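Local atomic coordinates of probable ribosomal RNA small subunit methyltransferase (PDB entry 3DMH), a protein that methylates the exocyclic N2 of a guanosine in 16S ribosomal RNA, using S-adenosylmethionine as the methyl donor. Residues A111-G114 / T115-Q119; S121-A124 / A125-L129; V56-G59 / S60-L63; S267-S270 / L271-G274; V323-A326 / A327-R331. All coordinates share one frame; numbering follows the deposited sequence.

In the fold
The chain contains two seven-stranded sheets of the same strand order, 3-2-1-4-5-7-6, and both follow the Rossmann-like methyltransferase plan. Contacts 1 and 2 share helix 115-128: contact 1 is its partly buried start, where an arginine grips a sulfate, and contact 2 its buried, alanine-rich last turns. Contact 3, in the loop after strand 48-51, is partly buried and rests on a turn and a bridging water. Contacts 4 and 5 are buried, on helices packed against the second sheet, contact 5 running on into strand 330-331. Contact 4 borders the bound cofactor. The centre of contact 5 is about 41 Å from that of contact 2, yet both pair a valine with an arginine shaft.

Contact 1: A111-G114 / T115-Q119. With SO4 (sulfate ion), chain C.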
loop_
_atom_site.group_PDB
_atom_site.type_symbol
_atom_site.label_atom_id
_atom_site.label_comp_id
_atom_site.label_asym_id
_atom_site.label_seq_id
_atom_site.Cartn_x
_atom_site.Cartn_y
_atom_site.Cartn_z
ATOM N N ALA A 111 7.322 -1.765 9.351
ATOM C CA ALA A 111 8.008 -0.556 9.829
ATOM C C ALA A 111 7.916 0.593 8.832
ATOM O O ALA A 111 7.887 1.769 9.229
ATOM C CB ALA A 111 9.460 -0.876 10.146
ATOM N N GLY A 112 7.885 0.250 7.547
ATOM C CA GLY A 112 7.842 1.269 6.493
ATOM C C GLY A 112 6.564 2.089 6.489
ATOM O O GLY A 112 6.546 3.202 5.949
ATOM N N ARG A 113 5.514 1.560 7.110
ATOM C CA ARG A 113 4.257 2.279 7.262
ATOM C C ARG A 113 4.171 3.162 8.528
ATOM O O ARG A 113 3.168 3.843 8.746
ATOM C CB ARG A 113 3.081 1.302 7.148
ATOM C CG ARG A 113 2.771 0.960 5.678
ATOM C CD ARG A 113 1.837 -0.211 5.580
ATOM N NE ARG A 113 2.558 -1.483 5.588
ATOM C CZ ARG A 113 2.000 -2.679 5.380
ATOM N NH1 ARG A 113 0.704 -2.801 5.136
ATOM N NH2 ARG A 113 2.755 -3.758 5.391
ATOM N N GLY A 114 5.227 3.168 9.343
ATOM C CA GLY A 114 5.324 4.102 10.478
ATOM C C GLY A 114 4.819 3.616 11.826
ATOM O O GLY A 114 4.169 2.577 11.927
ATOM N N THR A 115 5.119 4.391 12.870
ATOM C CA THR A 115 4.843 4.005 14.251
ATOM C C THR A 115 3.381 3.682 14.552
ATOM O O THR A 115 3.100 2.681 15.218
ATOM C CB THR A 115 5.329 5.103 15.222
ATOM O OG1 THR A 115 6.741 5.259 15.058
ATOM C CG2 THR A 115 5.012 4.738 16.677
ATOM N N ALA A 116 2.464 4.528 14.079
ATOM C CA ALA A 116 1.041 4.353 14.357
ATOM C C ALA A 116 0.542 3.033 13.773
ATOM O O ALA A 116 -0.187 2.282 14.435
ATOM C CB ALA A 116 0.237 5.515 13.791
ATOM N N TYR A 117 0.937 2.755 12.537
ATOM C CA TYR A 117 0.506 1.525 11.878
ATOM C C TYR A 117 1.068 0.290 12.574
ATOM O O TYR A 117 0.357 -0.711 12.772
ATOM C CB TYR A 117 0.922 1.533 10.411
ATOM C CG TYR A 117 0.230 0.458 9.619
ATOM C CD1 TYR A 117 -1.015 0.694 9.043
ATOM C CD2 TYR A 117 0.803 -0.805 9.467
ATOM C CE1 TYR A 117 -1.680 -0.274 8.334
ATOM C CE2 TYR A 117 0.144 -1.795 8.751
ATOM C CZ TYR A 117 -1.094 -1.516 8.169
ATOM O OH TYR A 117 -1.765 -2.491 7.473
ATOM N N VAL A 118 2.334 0.367 12.966
ATOM C CA VAL A 118 2.974 -0.733 13.684
ATOM C C VAL A 118 2.264 -0.923 15.025
ATOM O O VAL A 118 1.966 -2.052 15.420
ATOM C CB VAL A 118 4.505 -0.525 13.888
ATOM C CG1 VAL A 118 5.094 -1.639 14.763
ATOM C CG2 VAL A 118 5.246 -0.450 12.552
ATOM N N GLN A 119 1.983 0.178 15.733
ATOM C CA GLN A 119 1.368 0.056 17.055
ATOM C C GLN A 119 -0.008 -0.594 16.983
ATOM O O GLN A 119 -0.345 -1.451 17.811
ATOM C CB GLN A 119 1.257 1.430 17.737
ATOM C CG GLN A 119 0.708 1.356 19.163
ATOM C CD GLN A 119 1.671 0.692 20.130
ATOM O OE1 GLN A 119 2.878 0.639 19.880
ATOM N NE2 GLN A 119 1.143 0.180 21.243
HETATM S S SO4 C . 6.350 -2.420 5.235
HETATM O O1 SO4 C . 5.728 -3.741 5.433
HETATM O O2 SO4 C . 5.422 -1.340 5.540
HETATM O O3 SO4 C . 7.502 -2.293 6.149
HETATM O O4 SO4 C . 6.803 -2.339 3.849
HETATM O O HOH W 1 1.864 4.996 10.978
#
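Arg113 runs alongside Tyr117, both side chains pointing the same way. Its CB starts against the ring, 3.9 Å from Tyr117 CG, and CG then passes near a sulfate, probably from the crystallisation liquor. CD sits over the ring face in a CH-pi contact, 4.0 Å from the centroid of Tyr117. There the chain bends (chi3 -87°), and NE donates to sulfate O2 at 2.9 Å while NH2 donates to O1 at 3.0 Å, a two-pronged grip that NH2 supplements with a bond to Asn53 OD1. NH1 lies 3.4 Å from Tyr117 OH, at an angle too poor for a hydrogen bond. The guanidinium keeps Tyr117 CE2 over one face, its plane 22° from that of the ring. This is the turn that leads from strand 102-108 of a Rossmann-like sheet into helix 115-128, with Gly114 as N-cap. Gly112 N adds a third bond, to sulfate O3 at 2.9 Å. A leucine in place of Arg113 would probably leave the sulfate with Gly112 N as its one remaining donor from this turn and Asn53 OD1 without its NH2 partner. Val118 N closes the first helical turn on Gly114 O at 3.1 Å, and a water accepts from Tyr117 N while donating to Arg113 O.

Contact 2: S121-A124 / A125-L129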
loop_
_atom_site.group_PDB
_atom_site.type_symbol
_atom_site.label_atom_id
_atom_site.label_comp_id
_atom_site.label_asym_id
_atom_site.label_seq_id
_atom_site.Cartn_x
_atom_site.Cartn_y
_atom_site.Cartn_z
ATOM N N SER A 121 -0.961 -2.597 14.707
ATOM C CA SER A 121 -0.683 -4.009 14.385
ATOM C C SER A 121 -0.290 -4.827 15.614
ATOM O O SER A 121 -0.734 -5.973 15.773
ATOM C CB SER A 121 0.398 -4.128 13.308
ATOM O OG SER A 121 -0.082 -3.592 12.072
ATOM N N LEU A 122 0.528 -4.225 16.480
ATOM C CA LEU A 122 0.930 -4.870 17.736
ATOM C C LEU A 122 -0.271 -5.119 18.638
ATOM O O LEU A 122 -0.419 -6.208 19.194
ATOM C CB LEU A 122 1.978 -4.025 18.468
ATOM C CG LEU A 122 3.373 -4.006 17.823
ATOM C CD1 LEU A 122 4.290 -3.003 18.527
ATOM C CD2 LEU A 122 3.993 -5.403 17.806
ATOM N N VAL A 123 -1.128 -4.107 18.788
ATOM C CA VAL A 123 -2.335 -4.279 19.606
ATOM C C VAL A 123 -3.300 -5.294 18.985
ATOM O O VAL A 123 -3.881 -6.116 19.698
ATOM C CB VAL A 123 -3.049 -2.943 19.868
ATOM C CG1 VAL A 123 -4.258 -3.167 20.757
ATOM C CG2 VAL A 123 -2.092 -1.962 20.528
ATOM N N ALA A 124 -3.464 -5.255 17.658
ATOM C CA ALA A 124 -4.296 -6.249 16.988
ATOM C C ALA A 124 -3.785 -7.657 17.296
ATOM O O ALA A 124 -4.580 -8.581 17.517
ATOM C CB ALA A 124 -4.295 -6.016 15.482
ATOM N N ALA A 125 -2.462 -7.827 17.274
ATOM C CA ALA A 125 -1.852 -9.135 17.559
ATOM C C ALA A 125 -2.186 -9.588 18.977
ATOM O O ALA A 125 -2.608 -10.718 19.193
ATOM C CB ALA A 125 -0.349 -9.095 17.358
ATOM N N ALA A 126 -2.004 -8.679 19.932
ATOM C CA ALA A 126 -2.299 -8.963 21.344
ATOM C C ALA A 126 -3.777 -9.331 21.550
ATOM O O ALA A 126 -4.095 -10.277 22.280
ATOM C CB ALA A 126 -1.883 -7.788 22.222
ATOM N N ARG A 127 -4.667 -8.601 20.882
ATOM C CA ARG A 127 -6.106 -8.858 20.954
ATOM C C ARG A 127 -6.519 -10.176 20.290
ATOM O O ARG A 127 -7.409 -10.872 20.792
ATOM C CB ARG A 127 -6.883 -7.682 20.352
ATOM C CG ARG A 127 -6.641 -6.365 21.095
ATOM C CD ARG A 127 -7.547 -5.223 20.615
ATOM N NE ARG A 127 -8.967 -5.556 20.712
ATOM C CZ ARG A 127 -9.696 -5.409 21.816
ATOM N NH1 ARG A 127 -9.143 -4.931 22.925
ATOM N NH2 ARG A 127 -10.980 -5.746 21.808
ATOM N N ALA A 128 -5.872 -10.516 19.170
ATOM C CA ALA A 128 -6.208 -11.723 18.421
ATOM C C ALA A 128 -5.922 -13.005 19.185
ATOM O O ALA A 128 -6.597 -14.016 18.978
ATOM C CB ALA A 128 -5.448 -11.729 17.090
ATOM N N LEU A 129 -4.892 -12.966 20.020
ATOM C CA LEU A 129 -4.438 -14.131 20.763
ATOM C C LEU A 129 -5.366 -14.474 21.923
ATOM O O LEU A 129 -5.829 -13.588 22.642
ATOM C CB LEU A 129 -3.013 -13.900 21.301
ATOM C CG LEU A 129 -1.872 -13.963 20.262
ATOM C CD1 LEU A 129 -0.552 -13.536 20.909
ATOM C CD2 LEU A 129 -1.748 -15.352 19.647
#
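Val123 holds CG1 anti to its backbone N (chi1 -178°), and Arg127, one turn further on, sets CG beside its own N and opposite the carbonyl carbon (chi1 -61°), which lays CG over Val123 O at 3.1 Å and brings CD alongside Val123 CG1, 3.9 Å away. The two side chains point the same way. The arginine chain then bends at chi3 and carries the guanidinium off the helix, where NH1 donates to Pro180 O. The same turn is held by Arg127 N, which donates to Val123 O at 2.9 Å. Helix 115-128 is the crossover of a beta-alpha-beta unit, joining the parallel neighbours 102-108 and 133-140 of the sheet. The small Ala125 touches Val105 and Leu135 on those strands, while Leu122 reaches Leu107 and Leu137 as well as Leu155 of helix 145-156. The other backbone bonds are regular, with Ala125 N on Ser121 O at 2.9 Å and Ala126 N on Leu122 O at 3.0 Å. Ser121 OG turns back to bond with Tyr117 O one turn earlier. Ala128 N still reaches Ala124 O at 2.9 Å, but at Leu129, the first residue to leave helical angles, the bond from its N to Ala125 O is weak, at 3.3 Å. Lys175 NZ takes up Ala126 O and Leu129 O at this helix end.

Contact 3: V56-G59 / S60-L63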
loop_
_atom_site.group_PDB
_atom_site.type_symbol
_atom_site.label_atom_id
_atom_site.label_comp_id
_atom_site.label_asym_id
_atom_site.label_seq_id
_atom_site.Cartn_x
_atom_site.Cartn_y
_atom_site.Cartn_z
ATOM N N VAL A 56 3.493 -12.000 0.138
ATOM C CA VAL A 56 3.270 -13.204 -0.687
ATOM C C VAL A 56 3.149 -14.494 0.152
ATOM O O VAL A 56 2.855 -15.580 -0.386
ATOM C CB VAL A 56 4.329 -13.365 -1.822
ATOM C CG1 VAL A 56 4.279 -12.163 -2.781
ATOM C CG2 VAL A 56 5.696 -13.522 -1.221
ATOM N N GLY A 57 3.350 -14.386 1.471
ATOM C CA GLY A 57 3.072 -15.515 2.381
ATOM C C GLY A 57 4.221 -16.445 2.733
ATOM O O GLY A 57 4.004 -17.527 3.282
ATOM N N TRP A 58 5.439 -16.022 2.401
ATOM C CA TRP A 58 6.627 -16.835 2.698
ATOM C C TRP A 58 6.921 -16.988 4.184
ATOM O O TRP A 58 7.246 -18.071 4.647
ATOM C CB TRP A 58 7.824 -16.247 1.965
ATOM C CG TRP A 58 9.126 -17.014 2.103
ATOM C CD1 TRP A 58 10.308 -16.515 2.560
ATOM C CD2 TRP A 58 9.386 -18.385 1.730
ATOM N NE1 TRP A 58 11.287 -17.480 2.517
ATOM C CE2 TRP A 58 10.756 -18.635 2.010
ATOM C CE3 TRP A 58 8.600 -19.419 1.200
ATOM C CZ2 TRP A 58 11.357 -19.875 1.783
ATOM C CZ3 TRP A 58 9.200 -20.657 0.977
ATOM C CH2 TRP A 58 10.571 -20.874 1.270
ATOM N N GLY A 59 6.782 -15.896 4.932
ATOM C CA GLY A 59 7.153 -15.899 6.353
ATOM C C GLY A 59 6.418 -16.916 7.216
ATOM O O GLY A 59 7.033 -17.535 8.105
ATOM N N SER A 60 5.122 -17.109 6.968
ATOM C CA SER A 60 4.343 -18.032 7.779
ATOM C C SER A 60 4.057 -19.328 7.030
ATOM O O SER A 60 3.345 -20.183 7.538
ATOM C CB SER A 60 3.021 -17.389 8.232
ATOM O OG SER A 60 2.256 -16.951 7.118
ATOM N N LEU A 61 4.657 -19.489 5.842
ATOM C CA LEU A 61 4.365 -20.691 5.026
ATOM C C LEU A 61 4.630 -22.029 5.731
ATOM O O LEU A 61 3.902 -22.996 5.484
ATOM C CB LEU A 61 5.074 -20.651 3.677
ATOM C CG LEU A 61 4.532 -21.605 2.600
ATOM C CD1 LEU A 61 3.069 -21.319 2.263
ATOM C CD2 LEU A 61 5.372 -21.444 1.350
ATOM N N PRO A 62 5.662 -22.101 6.592
ATOM C CA PRO A 62 5.890 -23.385 7.291
ATOM C C PRO A 62 4.704 -23.886 8.113
ATOM O O PRO A 62 4.629 -25.086 8.410
ATOM C CB PRO A 62 7.106 -23.092 8.190
ATOM C CG PRO A 62 7.854 -22.026 7.432
ATOM C CD PRO A 62 6.740 -21.131 6.890
ATOM N N LEU A 63 3.785 -22.984 8.490
ATOM C CA LEU A 63 2.613 -23.357 9.290
ATOM C C LEU A 63 1.493 -23.977 8.450
ATOM O O LEU A 63 0.625 -24.656 8.981
ATOM C CB LEU A 63 2.064 -22.127 10.037
ATOM C CG LEU A 63 3.085 -21.347 10.874
ATOM C CD1 LEU A 63 2.421 -20.123 11.511
ATOM C CD2 LEU A 63 3.746 -22.212 11.978
HETATM O O HOH W 2 1.708 -18.136 4.658
#
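Ser60 OG has two partners: a water that donates to it at 2.8 Å, and Asp51 OD2. The same water donates to Gly57 O at 2.7 Å, bridging the hydroxyl to the backbone three residues earlier across a type I beta turn that runs from Trp58 to Leu61. A chi1 of 57° sets OG between its own N and carbonyl carbon, where it meets both partners. The loop follows strand 48-51, the first strand of its sheet in chain order. In Rossmann-like methyltransferases the glycine-rich cofactor loop follows that strand, but here the bend lies away from the bound S-adenosylmethionine. Gly57 has a phi of 94°, where a side chain would jam against the carbonyl O of Val56. The turn is closed by Leu61 N donating to Trp58 O at 3.2 Å; the donor sits well above the carbonyl plane, 70° out of it. The side chains at the two ends of the turn meet as well. Leu61 CD2 comes obliquely to the six-membered part of the indole, 3.8 Å from Trp58 CE3, and the two side chains cross at about a right angle. The indole also meets the His16 ring and Asp36 and Gln39 of helix 33-41. Leu61 CB, for its part, lies 3.3 Å from Gly57 O. A 3-10 segment follows, in which Leu63 N donates to Ser60 O at 3.0 Å. Pro62 has no N-H to give, and its CD instead packs beside the turn, 3.8 Å from Trp58 O.

Contact 4: S267-S270 / L271-G274; sequences SVLS and LQKG
Four successive alpha-helical bonds tie 267-270 to 271-274, each running from an N-H to the carbonyl four residues back; Leu271 N reaches Ser267 O at 2.9 Å and is nearly straight at 170°, and Gly274 N reaches Ser270 O at 2.9 Å. Gln272 lies back over Val268 and Leu269, its side chain also touching Ala284. Its CG stands beside its own N (chi1 -74°), 3.4 Å from Val268 O, and the chain beyond runs extended, laying the amide across the helix surface. There its two ends part company: OE1 rests on Leu269 CD2 at 3.6 Å, and NE2 is near Val268 CG1 at 3.9 Å. Helix 265-277 is the crossover of the beta-alpha-beta unit formed with the parallel strands 257-262 and 283-286, and Leu271 faces the latter at Ala284. An alanine at Gln272 would probably take away the amide that rests on Val268 CG1 and Leu269 CD2 and open a gap along this side of the helix. The start of the segment is close to the cofactor: the Ser267 side chain is about 4 Å from the bound S-adenosylmethionine and about 3 Å from that of Glu262, which binds it. Ser267 OG is hydrogen-bonded to Asp264 OD2. Ser270 OG bonds both to Ala266 O, a turn earlier, and to Leu203 N, which ties the helix to the end of strand 196-202. Lys273, fully extended, carries its ammonium to a cation-pi contact with Trp186.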
loop_
_atom_site.group_PDB
_atom_site.type_symbol
_atom_site.label_atom_id
_atom_site.label_comp_id
_atom_site.label_asym_id
_atom_site.label_seq_id
_atom_site.Cartn_x
_atom_site.Cartn_y
_atom_site.Cartn_z
ATOM N N SER A 267 -5.561 2.947 2.624
ATOM C CA SER A 267 -5.670 4.134 1.806
ATOM C C SER A 267 -7.015 4.218 1.086
ATOM O O SER A 267 -7.618 5.294 1.012
ATOM C CB SER A 267 -4.512 4.196 0.806
ATOM O OG SER A 267 -3.291 4.429 1.513
ATOM N N VAL A 268 -7.511 3.086 0.582
ATOM C CA VAL A 268 -8.832 3.051 -0.053
ATOM C C VAL A 268 -9.904 3.522 0.934
ATOM O O VAL A 268 -10.756 4.364 0.602
ATOM C CB VAL A 268 -9.176 1.636 -0.530
ATOM C CG1 VAL A 268 -10.637 1.533 -0.988
ATOM C CG2 VAL A 268 -8.246 1.236 -1.653
ATOM N N LEU A 269 -9.865 2.985 2.151
ATOM C CA LEU A 269 -10.867 3.358 3.173
ATOM C C LEU A 269 -10.746 4.824 3.549
ATOM O O LEU A 269 -11.747 5.502 3.800
ATOM C CB LEU A 269 -10.720 2.504 4.427
ATOM C CG LEU A 269 -10.989 1.006 4.192
ATOM C CD1 LEU A 269 -10.588 0.186 5.408
ATOM C CD2 LEU A 269 -12.459 0.742 3.845
ATOM N N SER A 270 -9.508 5.310 3.573
ATOM C CA SER A 270 -9.253 6.735 3.827
ATOM C C SER A 270 -9.882 7.632 2.772
ATOM O O SER A 270 -10.584 8.597 3.112
ATOM C CB SER A 270 -7.756 6.996 3.920
ATOM O OG SER A 270 -7.189 6.256 4.989
ATOM N N LEU A 271 -9.649 7.297 1.498
ATOM C CA LEU A 271 -10.285 8.028 0.408
ATOM C C LEU A 271 -11.816 8.004 0.527
ATOM O O LEU A 271 -12.465 9.026 0.325
ATOM C CB LEU A 271 -9.854 7.436 -0.931
ATOM C CG LEU A 271 -10.525 7.989 -2.197
ATOM C CD1 LEU A 271 -10.336 9.521 -2.304
ATOM C CD2 LEU A 271 -9.985 7.278 -3.434
ATOM N N GLN A 272 -12.386 6.837 0.841
ATOM C CA GLN A 272 -13.843 6.726 0.946
ATOM C C GLN A 272 -14.390 7.650 2.027
ATOM O O GLN A 272 -15.417 8.319 1.819
ATOM C CB GLN A 272 -14.244 5.263 1.184
ATOM C CG GLN A 272 -14.086 4.419 -0.082
ATOM C CD GLN A 272 -14.267 2.927 0.132
ATOM O OE1 GLN A 272 -14.212 2.429 1.255
ATOM N NE2 GLN A 272 -14.475 2.202 -0.955
ATOM N N LYS A 273 -13.714 7.702 3.174
ATOM C CA LYS A 273 -14.173 8.566 4.275
ATOM C C LYS A 273 -14.030 10.035 3.893
ATOM O O LYS A 273 -14.928 10.839 4.175
ATOM C CB LYS A 273 -13.423 8.280 5.584
ATOM C CG LYS A 273 -13.945 9.090 6.794
ATOM C CD LYS A 273 -13.415 8.550 8.108
ATOM C CE LYS A 273 -13.838 9.430 9.288
ATOM N NZ LYS A 273 -13.412 8.838 10.594
ATOM N N GLY A 274 -12.926 10.379 3.226
ATOM C CA GLY A 274 -12.731 11.770 2.780
ATOM C C GLY A 274 -13.779 12.223 1.772
ATOM O O GLY A 274 -14.313 13.328 1.884
#

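Contact 5: V323-A326 / A327-R331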
loop_
_atom_site.group_PDB
_atom_site.type_symbol
_atom_site.label_atom_id
_atom_site.label_comp_id
_atom_site.label_asym_id
_atom_site.label_seq_id
_atom_site.Cartn_x
_atom_site.Cartn_y
_atom_site.Cartn_z
ATOM N N VAL A 323 2.972 4.465 -15.824
ATOM C CA VAL A 323 3.167 5.162 -17.102
ATOM C C VAL A 323 2.623 4.324 -18.253
ATOM O O VAL A 323 1.920 4.850 -19.098
ATOM C CB VAL A 323 4.638 5.458 -17.337
ATOM C CG1 VAL A 323 4.869 6.091 -18.734
ATOM C CG2 VAL A 323 5.121 6.391 -16.270
ATOM N N ASN A 324 2.940 3.027 -18.261
ATOM C CA ASN A 324 2.478 2.150 -19.354
ATOM C C ASN A 324 0.958 2.089 -19.354
ATOM O O ASN A 324 0.318 2.149 -20.410
ATOM C CB ASN A 324 3.049 0.732 -19.223
ATOM C CG ASN A 324 4.568 0.699 -19.274
ATOM O OD1 ASN A 324 5.213 1.624 -19.769
ATOM N ND2 ASN A 324 5.150 -0.377 -18.752
ATOM N N VAL A 325 0.377 1.981 -18.156
ATOM C CA VAL A 325 -1.075 1.927 -18.049
ATOM C C VAL A 325 -1.721 3.253 -18.487
ATOM O O VAL A 325 -2.709 3.248 -19.207
ATOM C CB VAL A 325 -1.504 1.464 -16.634
ATOM C CG1 VAL A 325 -2.995 1.709 -16.392
ATOM C CG2 VAL A 325 -1.174 -0.010 -16.463
ATOM N N ALA A 326 -1.136 4.387 -18.092
ATOM C CA ALA A 326 -1.671 5.682 -18.476
ATOM C C ALA A 326 -1.766 5.808 -19.994
ATOM O O ALA A 326 -2.788 6.257 -20.535
ATOM C CB ALA A 326 -0.807 6.790 -17.909
ATOM N N ALA A 327 -0.700 5.422 -20.685
ATOM C CA ALA A 327 -0.692 5.479 -22.149
ATOM C C ALA A 327 -1.795 4.605 -22.748
ATOM O O ALA A 327 -2.473 5.000 -23.712
ATOM C CB ALA A 327 0.669 5.049 -22.671
ATOM N N ALA A 328 -1.969 3.420 -22.172
ATOM C CA ALA A 328 -2.918 2.438 -22.675
ATOM C C ALA A 328 -4.376 2.776 -22.365
ATOM O O ALA A 328 -5.278 2.380 -23.111
ATOM C CB ALA A 328 -2.564 1.038 -22.145
ATOM N N ARG A 329 -4.604 3.523 -21.289
ATOM C CA ARG A 329 -5.955 3.783 -20.802
ATOM C C ARG A 329 -6.505 5.116 -21.284
ATOM O O ARG A 329 -7.684 5.395 -21.071
ATOM C CB ARG A 329 -5.994 3.758 -19.271
ATOM C CG ARG A 329 -5.757 2.389 -18.602
ATOM C CD ARG A 329 -7.046 1.616 -18.592
ATOM N NE ARG A 329 -6.912 0.270 -18.033
ATOM C CZ ARG A 329 -7.843 -0.674 -18.151
ATOM N NH1 ARG A 329 -8.985 -0.436 -18.810
ATOM N NH2 ARG A 329 -7.640 -1.873 -17.615
ATOM N N LEU A 330 -5.660 5.948 -21.898
ATOM C CA LEU A 330 -6.117 7.247 -22.422
ATOM C C LEU A 330 -6.762 7.130 -23.793
ATOM O O LEU A 330 -6.237 6.441 -24.678
ATOM C CB LEU A 330 -4.970 8.262 -22.504
ATOM C CG LEU A 330 -4.629 8.982 -21.197
ATOM C CD1 LEU A 330 -3.276 9.720 -21.280
ATOM C CD2 LEU A 330 -5.748 9.935 -20.786
ATOM N N ARG A 331 -7.895 7.811 -23.960
ATOM C CA ARG A 331 -8.513 7.964 -25.275
ATOM C C ARG A 331 -7.676 8.914 -26.121
ATOM O O ARG A 331 -6.954 9.751 -25.582
ATOM C CB ARG A 331 -9.949 8.487 -25.147
ATOM C CG ARG A 331 -10.943 7.396 -24.808
ATOM C CD ARG A 331 -12.381 7.888 -24.866
ATOM N NE ARG A 331 -12.690 8.687 -23.692
ATOM C CZ ARG A 331 -13.387 8.266 -22.640
ATOM N NH1 ARG A 331 -13.904 7.043 -22.593
ATOM N NH2 ARG A 331 -13.575 9.092 -21.623
#
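At the edge of the Arg329 guanidinium, near its plane, lies Val325 CG1, while the nitrogens of the group find their partners beyond this helix. NE forms a salt bridge with Asp290 OD2, and NH1 donates to two backbone oxygens, Thr294 O and Ala297 O. Arg329 CG packs on the valine, within 3.6 Å of Val325 CG1 and 3.2 Å of Val325 O, and the bend at chi2 (-83°) then carries CD and the guanidinium away from it toward Asp290. Overall the two side chains point the same way. Val325 in turn touches Val289, which binds S-adenosylmethionine, so it belongs to the second shell of the cofactor site. Helix 317-329 joins strands 299-304 and 334-340 of the Rossmann-like sheet and ends here. Ala327 N on Val323 O, at 3.1 Å, is still a regular helical bond, but the last turn is less straight. Arg329 N donates to Val325 O at 2.8 Å with an angle of 132°, and reaches Ala326 O weakly at 3.4 Å. Leu330 N also bonds weakly to Ala326 O, at 3.2 Å, as the chain changes to strand. Leu330 CG packs 3.4 Å from the same Ala326 O, and both residues face Ile302 and Phe336 of the sheet. Arg329 is a buried residue with a charged end; the Asp290 carboxylate probably balances that charge, and the two backbone carbonyls probably help to set the rotation of the guanidinium.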